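Local coordinates for putative uncharacterized protein (Photobacterium profundum, PDB 3R87) that probably hydrolyses thioesters, as a hotdog-fold member of the 4-hydroxybenzoyl-CoA thioesterase family, at residues A[68-81]-A[90-102]. Residues are numbered along the deposited sequence; the frame is centred on the assembly and turned at random. Where two conformers were deposited one is given.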
ATOM      1  N   ASP A  68       2.610  20.218  -5.389  1.00 10.26           N
ATOM      2  CA  ASP A  68       1.314  20.560  -4.811  1.00 10.13           C
ATOM      3  C   ASP A  68       0.701  19.302  -4.234  1.00 10.02           C
ATOM      4  O   ASP A  68       0.902  18.217  -4.756  1.00 13.02           O
ATOM      5  CB  ASP A  68       0.351  21.108  -5.898  1.00 10.94           C
ATOM      6  CG  ASP A  68      -0.782  21.835  -5.319  0.80 11.18           C
ATOM      7  OD1 ASP A  68      -0.779  22.245  -4.107  0.80 13.82           O
ATOM      8  OD2 ASP A  68      -1.765  22.014  -6.063  0.80 12.40           O
ATOM      9  N   GLY A  69      -0.106  19.455  -3.209  1.00  9.73           N
ATOM     10  CA  GLY A  69      -0.826  18.360  -2.608  1.00  9.61           C
ATOM     11  C   GLY A  69      -2.053  17.987  -3.420  1.00  9.26           C
ATOM     12  O   GLY A  69      -2.778  18.849  -3.951  1.00 11.93           O
ATOM     13  N   VAL A  70      -2.335  16.716  -3.555  1.00  8.22           N
ATOM     14  CA  VAL A  70      -3.473  16.187  -4.264  1.00  8.33           C
ATOM     15  C   VAL A  70      -4.489  15.702  -3.218  1.00  8.18           C
ATOM     16  O   VAL A  70      -4.124  15.108  -2.205  1.00  8.57           O
ATOM     17  CB  VAL A  70      -3.035  15.081  -5.202  1.00  8.47           C
ATOM     18  CG1 VAL A  70      -4.188  14.409  -5.887  1.00 10.20           C
ATOM     19  CG2 VAL A  70      -1.995  15.586  -6.258  1.00  9.68           C
ATOM     20  N   GLU A  71      -5.780  15.935  -3.475  1.00  9.08           N
ATOM     21  CA  GLU A  71      -6.809  15.710  -2.485  1.00  9.32           C
ATOM     22  C   GLU A  71      -7.753  14.564  -2.815  1.00  8.18           C
ATOM     23  O   GLU A  71      -7.947  14.160  -3.963  1.00  8.71           O
ATOM     24  CB  GLU A  71      -7.617  16.987  -2.277  1.00 12.77           C
ATOM     25  CG  GLU A  71      -6.718  18.082  -1.706  1.00 16.33           C
ATOM     26  CD  GLU A  71      -7.353  19.408  -1.576  1.00 24.40           C
ATOM     27  OE1 GLU A  71      -8.551  19.535  -1.681  1.00 28.09           O
ATOM     28  OE2 GLU A  71      -6.608  20.399  -1.455  1.00 29.79           O
ATOM     29  N   PHE A  72      -8.361  14.026  -1.754  1.00  9.05           N
ATOM     30  CA  PHE A  72      -9.383  12.992  -1.855  1.00  8.63           C
ATOM     31  C   PHE A  72     -10.444  13.335  -2.875  1.00  8.11           C
ATOM     32  O   PHE A  72     -10.946  14.478  -2.911  1.00  9.14           O
ATOM     33  CB  PHE A  72     -10.036  12.808  -0.478  1.00  8.97           C
ATOM     34  CG  PHE A  72     -11.179  11.845  -0.505  1.00  9.10           C
ATOM     35  CD1 PHE A  72     -11.006  10.509  -0.812  1.00  9.09           C
ATOM     36  CD2 PHE A  72     -12.457  12.295  -0.193  1.00 10.55           C
ATOM     37  CE1 PHE A  72     -12.081   9.622  -0.853  1.00  9.90           C
ATOM     38  CE2 PHE A  72     -13.533  11.385  -0.242  1.00 11.96           C
ATOM     39  CZ  PHE A  72     -13.347  10.084  -0.553  1.00 11.25           C
ATOM     40  N   ALA A  73     -10.807  12.331  -3.653  1.00  8.12           N
ATOM     41  CA  ALA A  73     -11.922  12.348  -4.621  1.00  9.00           C
ATOM     42  C   ALA A  73     -11.584  13.114  -5.885  1.00  9.01           C
ATOM     43  O   ALA A  73     -12.409  13.155  -6.793  1.00 11.11           O
ATOM     44  CB  ALA A  73     -13.236  12.824  -3.978  1.00 10.51           C
ATOM     45  N   GLU A  74     -10.398  13.685  -6.021  1.00  8.76           N
ATOM     46  CA  GLU A  74      -9.958  14.227  -7.288  1.00  8.94           C
ATOM     47  C   GLU A  74      -9.729  13.105  -8.289  1.00  8.63           C
ATOM     48  O   GLU A  74      -9.199  12.041  -7.921  1.00  9.94           O
ATOM     49  CB  GLU A  74      -8.727  15.102  -7.128  1.00  9.66           C
ATOM     50  CG  GLU A  74      -9.063  16.345  -6.335  1.00 10.81           C
ATOM     51  CD  GLU A  74      -7.954  17.331  -6.088  1.00 11.35           C
ATOM     52  OE1 GLU A  74      -8.324  18.461  -5.621  1.00 14.48           O
ATOM     53  OE2 GLU A  74      -6.759  17.011  -6.159  1.00 11.12           O
ATOM     54  N   ILE A  75     -10.049  13.373  -9.551  1.00  8.70           N
ATOM     55  CA  ILE A  75      -9.635  12.546 -10.644  1.00  9.22           C
ATOM     56  C   ILE A  75      -8.516  13.300 -11.340  1.00  9.12           C
ATOM     57  O   ILE A  75      -8.743  14.312 -11.996  1.00 11.54           O
ATOM     58  CB  ILE A  75     -10.756  12.150 -11.600  1.00 10.46           C
ATOM     59  CG1 ILE A  75     -11.874  11.398 -10.816  1.00 12.17           C
ATOM     60  CG2 ILE A  75     -10.159  11.250 -12.703  1.00 14.36           C
ATOM     61  CD1 ILE A  75     -13.089  11.099 -11.697  1.00 16.51           C
ATOM     62  N   CYS A  76      -7.299  12.841 -11.134  1.00  9.10           N
ATOM     63  CA  CYS A  76      -6.125  13.460 -11.736  0.90  9.02           C
ATOM     64  C   CYS A  76      -5.840  12.833 -13.064  1.00  8.84           C
ATOM     65  O   CYS A  76      -6.318  11.743 -13.409  1.00 11.43           O
ATOM     66  CB  CYS A  76      -4.941  13.237 -10.827  0.90 11.02           C
ATOM     67  SG  CYS A  76      -5.053  14.158  -9.283  0.90 13.57           S
ATOM     68  N   ASP A  77      -5.092  13.567 -13.894  1.00  8.82           N
ATOM     69  CA  ASP A  77      -4.590  13.053 -15.165  1.00  8.50           C
ATOM     70  C   ASP A  77      -3.113  12.777 -15.023  1.00  8.34           C
ATOM     71  O   ASP A  77      -2.341  13.682 -14.694  1.00 10.11           O
ATOM     72  CB  ASP A  77      -4.831  14.089 -16.262  1.00  9.57           C
ATOM     73  CG  ASP A  77      -4.570  13.590 -17.663  1.00  9.85           C
ATOM     74  OD1 ASP A  77      -4.437  12.391 -17.890  1.00 12.02           O
ATOM     75  OD2 ASP A  77      -4.508  14.465 -18.564  1.00 11.27           O
ATOM     76  N   ILE A  78      -2.709  11.532 -15.254  1.00  7.89           N
ATOM     77  CA  ILE A  78      -1.299  11.193 -15.347  1.00  7.99           C
ATOM     78  C   ILE A  78      -0.905  11.363 -16.817  1.00  7.58           C
ATOM     79  O   ILE A  78      -1.503  10.736 -17.681  1.00  9.32           O
ATOM     80  CB  ILE A  78      -0.989   9.765 -14.872  1.00  8.94           C
ATOM     81  CG1 ILE A  78      -1.646   9.424 -13.559  1.00 10.44           C
ATOM     82  CG2 ILE A  78       0.496   9.543 -14.921  1.00  9.62           C
ATOM     83  CD1 ILE A  78      -1.187  10.291 -12.471  1.00 12.93           C
ATOM     84  N   ARG A  79       0.078  12.212 -17.060  1.00  7.52           N
ATOM     85  CA  ARG A  79       0.482  12.574 -18.432  1.00  7.84           C
ATOM     86  C   ARG A  79       1.884  12.068 -18.639  1.00  8.17           C
ATOM     87  O   ARG A  79       2.816  12.469 -17.898  1.00  8.57           O
ATOM     88  CB  ARG A  79       0.375  14.076 -18.593  1.00  8.50           C
ATOM     89  CG  ARG A  79      -1.035  14.572 -18.412  1.00  8.85           C
ATOM     90  CD  ARG A  79      -1.196  16.042 -18.723  1.00  9.33           C
ATOM     91  NE  ARG A  79      -2.560  16.454 -18.518  1.00  9.47           N
ATOM     92  CZ  ARG A  79      -2.957  17.721 -18.554  1.00  9.13           C
ATOM     93  NH1 ARG A  79      -2.035  18.691 -18.769  1.00  9.96           N
ATOM     94  NH2 ARG A  79      -4.216  18.015 -18.341  1.00 10.85           N
ATOM     95  N   THR A  80       2.076  11.224 -19.644  1.00  8.07           N
ATOM     96  CA  THR A  80       3.303  10.471 -19.820  1.00  8.40           C
ATOM     97  C   THR A  80       3.833  10.613 -21.238  1.00  8.69           C
ATOM     98  O   THR A  80       3.070  10.474 -22.195  1.00  9.62           O
ATOM     99  CB  THR A  80       3.019   8.971 -19.567  1.00  8.93           C
ATOM    100  OG1 THR A  80       2.591   8.802 -18.214  1.00  9.00           O
ATOM    101  CG2 THR A  80       4.213   8.075 -19.801  1.00 10.53           C
ATOM    102  N   SER A  81       5.124  10.798 -21.379  1.00  9.62           N
ATOM    103  CA  SER A  81       5.796  10.635 -22.646  0.75  9.92           C
ATOM    104  C   SER A  81       7.058   9.811 -22.444  1.00 10.25           C
ATOM    105  O   SER A  81       7.544   9.662 -21.315  1.00 10.84           O
ATOM    106  CB  SER A  81       6.130  11.985 -23.310  0.75 11.45           C
ATOM    107  OG  SER A  81       7.036  12.667 -22.498  0.75 12.16           O
ATOM    108  N   THR A  90      14.950   3.302 -21.430  1.00 18.33           N
ATOM    109  CA  THR A  90      13.808   4.092 -21.837  0.75 16.80           C
ATOM    110  C   THR A  90      13.666   5.211 -20.821  1.00 15.50           C
ATOM    111  O   THR A  90      13.689   4.965 -19.611  1.00 15.17           O
ATOM    112  CB  THR A  90      12.522   3.252 -21.955  0.75 17.63           C
ATOM    113  OG1 THR A  90      12.731   2.184 -22.855  0.75 21.79           O
ATOM    114  CG2 THR A  90      11.426   4.117 -22.616  0.75 21.81           C
ATOM    115  N   LEU A  91      13.532   6.472 -21.297  1.00 14.60           N
ATOM    116  CA  LEU A  91      13.310   7.595 -20.461  1.00 13.24           C
ATOM    117  C   LEU A  91      11.859   8.001 -20.484  1.00 12.57           C
ATOM    118  O   LEU A  91      11.274   8.111 -21.583  1.00 16.95           O
ATOM    119  CB  LEU A  91      14.204   8.784 -20.930  1.00 15.25           C
ATOM    120  CG  LEU A  91      15.597   8.407 -21.223  1.00 19.57           C
ATOM    121  CD1 LEU A  91      16.332   9.635 -21.751  1.00 24.37           C
ATOM    122  CD2 LEU A  91      16.255   7.795 -19.950  1.00 22.17           C
ATOM    123  N   TRP A  92      11.267   8.205 -19.349  1.00 10.40           N
ATOM    124  CA  TRP A  92       9.877   8.576 -19.221  1.00 10.41           C
ATOM    125  C   TRP A  92       9.782   9.910 -18.522  1.00  9.92           C
ATOM    126  O   TRP A  92      10.460  10.140 -17.498  1.00 12.74           O
ATOM    127  CB  TRP A  92       9.107   7.524 -18.450  1.00 10.74           C
ATOM    128  CG  TRP A  92       9.135   6.148 -19.014  1.00 10.50           C
ATOM    129  CD1 TRP A  92      10.075   5.187 -18.834  1.00 12.27           C
ATOM    130  CD2 TRP A  92       8.125   5.543 -19.847  1.00 10.81           C
ATOM    131  NE1 TRP A  92       9.707   4.052 -19.498  1.00 13.07           N
ATOM    132  CE2 TRP A  92       8.513   4.223 -20.121  1.00 12.42           C
ATOM    133  CE3 TRP A  92       6.873   5.985 -20.331  1.00 10.45           C
ATOM    134  CZ2 TRP A  92       7.713   3.324 -20.865  1.00 13.80           C
ATOM    135  CZ3 TRP A  92       6.093   5.117 -21.063  1.00 11.82           C
ATOM    136  CH2 TRP A  92       6.529   3.830 -21.348  1.00 13.19           C
ATOM    137  N   ARG A  93       8.936  10.807 -19.020  1.00  8.96           N
ATOM    138  CA  ARG A  93       8.531  12.006 -18.337  1.00  8.72           C
ATOM    139  C   ARG A  93       7.092  11.794 -17.913  1.00  7.91           C
ATOM    140  O   ARG A  93       6.241  11.537 -18.778  1.00  8.80           O
ATOM    141  CB  ARG A  93       8.660  13.237 -19.244  1.00 10.47           C
ATOM    142  CG  ARG A  93       8.103  14.500 -18.633  1.00 11.19           C
ATOM    143  CD  ARG A  93       8.951  14.977 -17.492  1.00 13.24           C
ATOM    144  NE  ARG A  93       8.543  16.301 -17.060  1.00 13.20           N
ATOM    145  CZ  ARG A  93       9.385  17.230 -16.633  1.00 12.98           C
ATOM    146  NH1 ARG A  93      10.688  16.966 -16.367  1.00 14.29           N
ATOM    147  NH2 ARG A  93       8.870  18.414 -16.364  1.00 15.17           N
ATOM    148  N   GLN A  94       6.780  11.914 -16.625  1.00  7.73           N
ATOM    149  CA  GLN A  94       5.463  11.650 -16.134  1.00  7.66           C
ATOM    150  C   GLN A  94       5.041  12.740 -15.198  1.00  7.40           C
ATOM    151  O   GLN A  94       5.848  13.213 -14.366  1.00  8.27           O
ATOM    152  CB  GLN A  94       5.345  10.262 -15.483  1.00  8.26           C
ATOM    153  CG  GLN A  94       5.824   9.172 -16.426  1.00  8.98           C
ATOM    154  CD  GLN A  94       5.480   7.796 -15.932  1.00  7.95           C
ATOM    155  OE1 GLN A  94       6.329   7.129 -15.318  1.00  8.73           O
ATOM    156  NE2 GLN A  94       4.241   7.380 -16.132  1.00  8.26           N
ATOM    157  N   GLU A  95       3.790  13.184 -15.280  1.00  7.36           N
ATOM    158  CA  GLU A  95       3.314  14.278 -14.493  1.00  7.73           C
ATOM    159  C   GLU A  95       1.908  14.017 -13.998  1.00  7.53           C
ATOM    160  O   GLU A  95       1.076  13.488 -14.731  1.00  8.55           O
ATOM    161  CB  GLU A  95       3.305  15.598 -15.296  1.00  8.10           C
ATOM    162  CG  GLU A  95       4.713  15.934 -15.822  1.00  9.80           C
ATOM    163  CD  GLU A  95       4.817  17.218 -16.576  1.00 10.00           C
ATOM    164  OE1 GLU A  95       3.774  17.902 -16.798  1.00 10.96           O
ATOM    165  OE2 GLU A  95       5.960  17.567 -16.975  1.00 11.62           O
ATOM    166  N   VAL A  96       1.630  14.394 -12.750  1.00  7.52           N
ATOM    167  CA  VAL A  96       0.265  14.359 -12.213  1.00  7.70           C
ATOM    168  C   VAL A  96      -0.331  15.734 -12.303  1.00  7.91           C
ATOM    169  O   VAL A  96       0.230  16.695 -11.756  1.00  9.16           O
ATOM    170  CB  VAL A  96       0.306  13.960 -10.700  1.00  8.82           C
ATOM    171  CG1 VAL A  96      -1.103  13.995 -10.138  1.00 10.61           C
ATOM    172  CG2 VAL A  96       1.014  12.660 -10.473  1.00 10.17           C
ATOM    173  N   TRP A  97      -1.495  15.835 -12.972  1.00  8.03           N
ATOM    174  CA  TRP A  97      -2.189  17.123 -13.096  1.00  8.76           C
ATOM    175  C   TRP A  97      -3.542  17.019 -12.367  1.00  8.77           C
ATOM    176  O   TRP A  97      -4.405  16.176 -12.723  1.00  9.48           O
ATOM    177  CB  TRP A  97      -2.428  17.434 -14.592  1.00  9.27           C
ATOM    178  CG  TRP A  97      -1.159  17.911 -15.239  1.00  8.94           C
ATOM    179  CD1 TRP A  97      -0.035  17.183 -15.507  1.00  9.08           C
ATOM    180  CD2 TRP A  97      -0.875  19.234 -15.679  1.00  8.53           C
ATOM    181  NE1 TRP A  97       0.918  17.983 -16.100  1.00  9.31           N
ATOM    182  CE2 TRP A  97       0.413  19.248 -16.198  1.00  8.76           C
ATOM    183  CE3 TRP A  97      -1.624  20.442 -15.660  1.00  9.28           C
ATOM    184  CZ2 TRP A  97       1.007  20.403 -16.737  1.00  9.59           C
ATOM    185  CZ3 TRP A  97      -1.056  21.562 -16.205  1.00 10.09           C
ATOM    186  CH2 TRP A  97       0.231  21.545 -16.737  1.00 10.02           C
ATOM    187  N   ARG A  98      -3.739  17.893 -11.401  1.00  8.94           N
ATOM    188  CA  ARG A  98      -5.017  18.027 -10.710  1.00  9.09           C
ATOM    189  C   ARG A  98      -6.042  18.644 -11.631  1.00  9.12           C
ATOM    190  O   ARG A  98      -5.680  19.387 -12.596  1.00  9.67           O
ATOM    191  CB  ARG A  98      -4.897  18.855  -9.461  1.00  9.28           C
ATOM    192  CG  ARG A  98      -3.976  18.209  -8.391  1.00  9.96           C
ATOM    193  CD  ARG A  98      -3.764  19.079  -7.209  1.00 10.44           C
ATOM    194  NE  ARG A  98      -4.995  19.259  -6.425  1.00 10.26           N
ATOM    195  CZ  ARG A  98      -5.265  20.291  -5.603  1.00 11.89           C
ATOM    196  NH1 ARG A  98      -4.398  21.313  -5.445  1.00 13.87           N
ATOM    197  NH2 ARG A  98      -6.403  20.334  -4.936  1.00 14.89           N
ATOM    198  N   PRO A  99      -7.330  18.426 -11.414  1.00 10.32           N
ATOM    199  CA  PRO A  99      -8.360  18.971 -12.342  1.00 11.54           C
ATOM    200  C   PRO A  99      -8.286  20.460 -12.460  1.00 11.06           C
ATOM    201  O   PRO A  99      -8.306  21.203 -11.489  1.00 12.91           O
ATOM    202  CB  PRO A  99      -9.661  18.540 -11.667  1.00 14.79           C
ATOM    203  CG  PRO A  99      -9.345  17.590 -10.660  1.00 15.22           C
ATOM    204  CD  PRO A  99      -7.910  17.589 -10.360  1.00 11.93           C
ATOM    205  N   GLY A 100      -8.174  20.942 -13.713  1.00 11.06           N
ATOM    206  CA  GLY A 100      -8.132  22.379 -13.975  1.00 11.87           C
ATOM    207  C   GLY A 100      -6.815  23.079 -13.648  1.00 10.10           C
ATOM    208  O   GLY A 100      -6.739  24.306 -13.819  1.00 10.97           O
ATOM    209  N   ALA A 101      -5.791  22.356 -13.206  1.00  9.70           N
ATOM    210  CA  ALA A 101      -4.559  23.011 -12.755  1.00  9.49           C
ATOM    211  C   ALA A 101      -3.771  23.554 -13.916  1.00  8.82           C
ATOM    212  O   ALA A 101      -3.778  23.022 -15.027  1.00  9.31           O
ATOM    213  CB  ALA A 101      -3.696  21.974 -12.026  1.00 10.66           C
ATOM    214  N   SER A 102      -2.981  24.585 -13.616  1.00  9.46           N
ATOM    215  CA  SER A 102      -2.097  25.207 -14.590  1.00  9.67           C
ATOM    216  C   SER A 102      -0.630  24.776 -14.431  1.00  9.30           C
ATOM    217  O   SER A 102       0.225  25.268 -15.177  1.00 10.69           O
ATOM    218  CB  SER A 102      -2.209  26.728 -14.520  1.00 10.49           C
ATOM    219  OG  SER A 102      -3.495  27.141 -14.939  1.00  9.94           O
TER
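The antiparallel hairpin of strands 75-85 and 89-97, part of the hotdog sheet that curls round helix 28-41, carries this contact, and R79 and W97 meet on the face turned from that helix. Backbone pairs D77-W97, R79-E95 and S81-R93 are hydrogen-bonded in both directions. The chain of R79, extended from CG to NE, runs across that of W97, while its guanidinium lies flat on the indole, planes 15° apart. NH1 of R79 sits over the ring centre, 3.3 Å from W97 CD2, a cation-pi stack to which R79 CD adds a CH-pi contact. Both partners are fixed from within their own strands: R79 NE bonds to D77 OD2, 2.8 Å away, an oxygen that also meets H8, and W97 NE1 gives its hydrogen to the anti lone pair of E95 OE1 at 2.9 Å. The other oxygen of E95 takes NE and NH2 of R93, which also pairs with D109. On the helix side, I78 CD1 lies 3.8 Å from V96 CG2, and V96 packs on F33. Q94 NE2 donates to T80 OG1 (3.0 Å) and also bonds to the F33 carbonyl, with Q94 OE1 held by R37; T80 CG2 meets the edge of W92. Past the strand end, R98, bent at chi3 (67°), turns back to the 68-74 loop. R98 grips E74 side-on, R98 NH2 to E74 OE1 at 2.8 Å and R98 NE to E74 OE2 at 2.9 Å, the two planes nearly coplanar. NH1 of R98 meets D68 OD2 from above the carboxylate plane, at 2.8 Å, and E71 OE2 makes a longer salt bridge to R98 NH2. E74 OE2 also accepts the backbone N of E71, tying the E71-E74 turn to R98. The grip of E74 and D68 fixes the guanidinium's rotation, and K119 of a neighbouring subunit, paired with D68 OD1, extends this ionic network across a subunit interface.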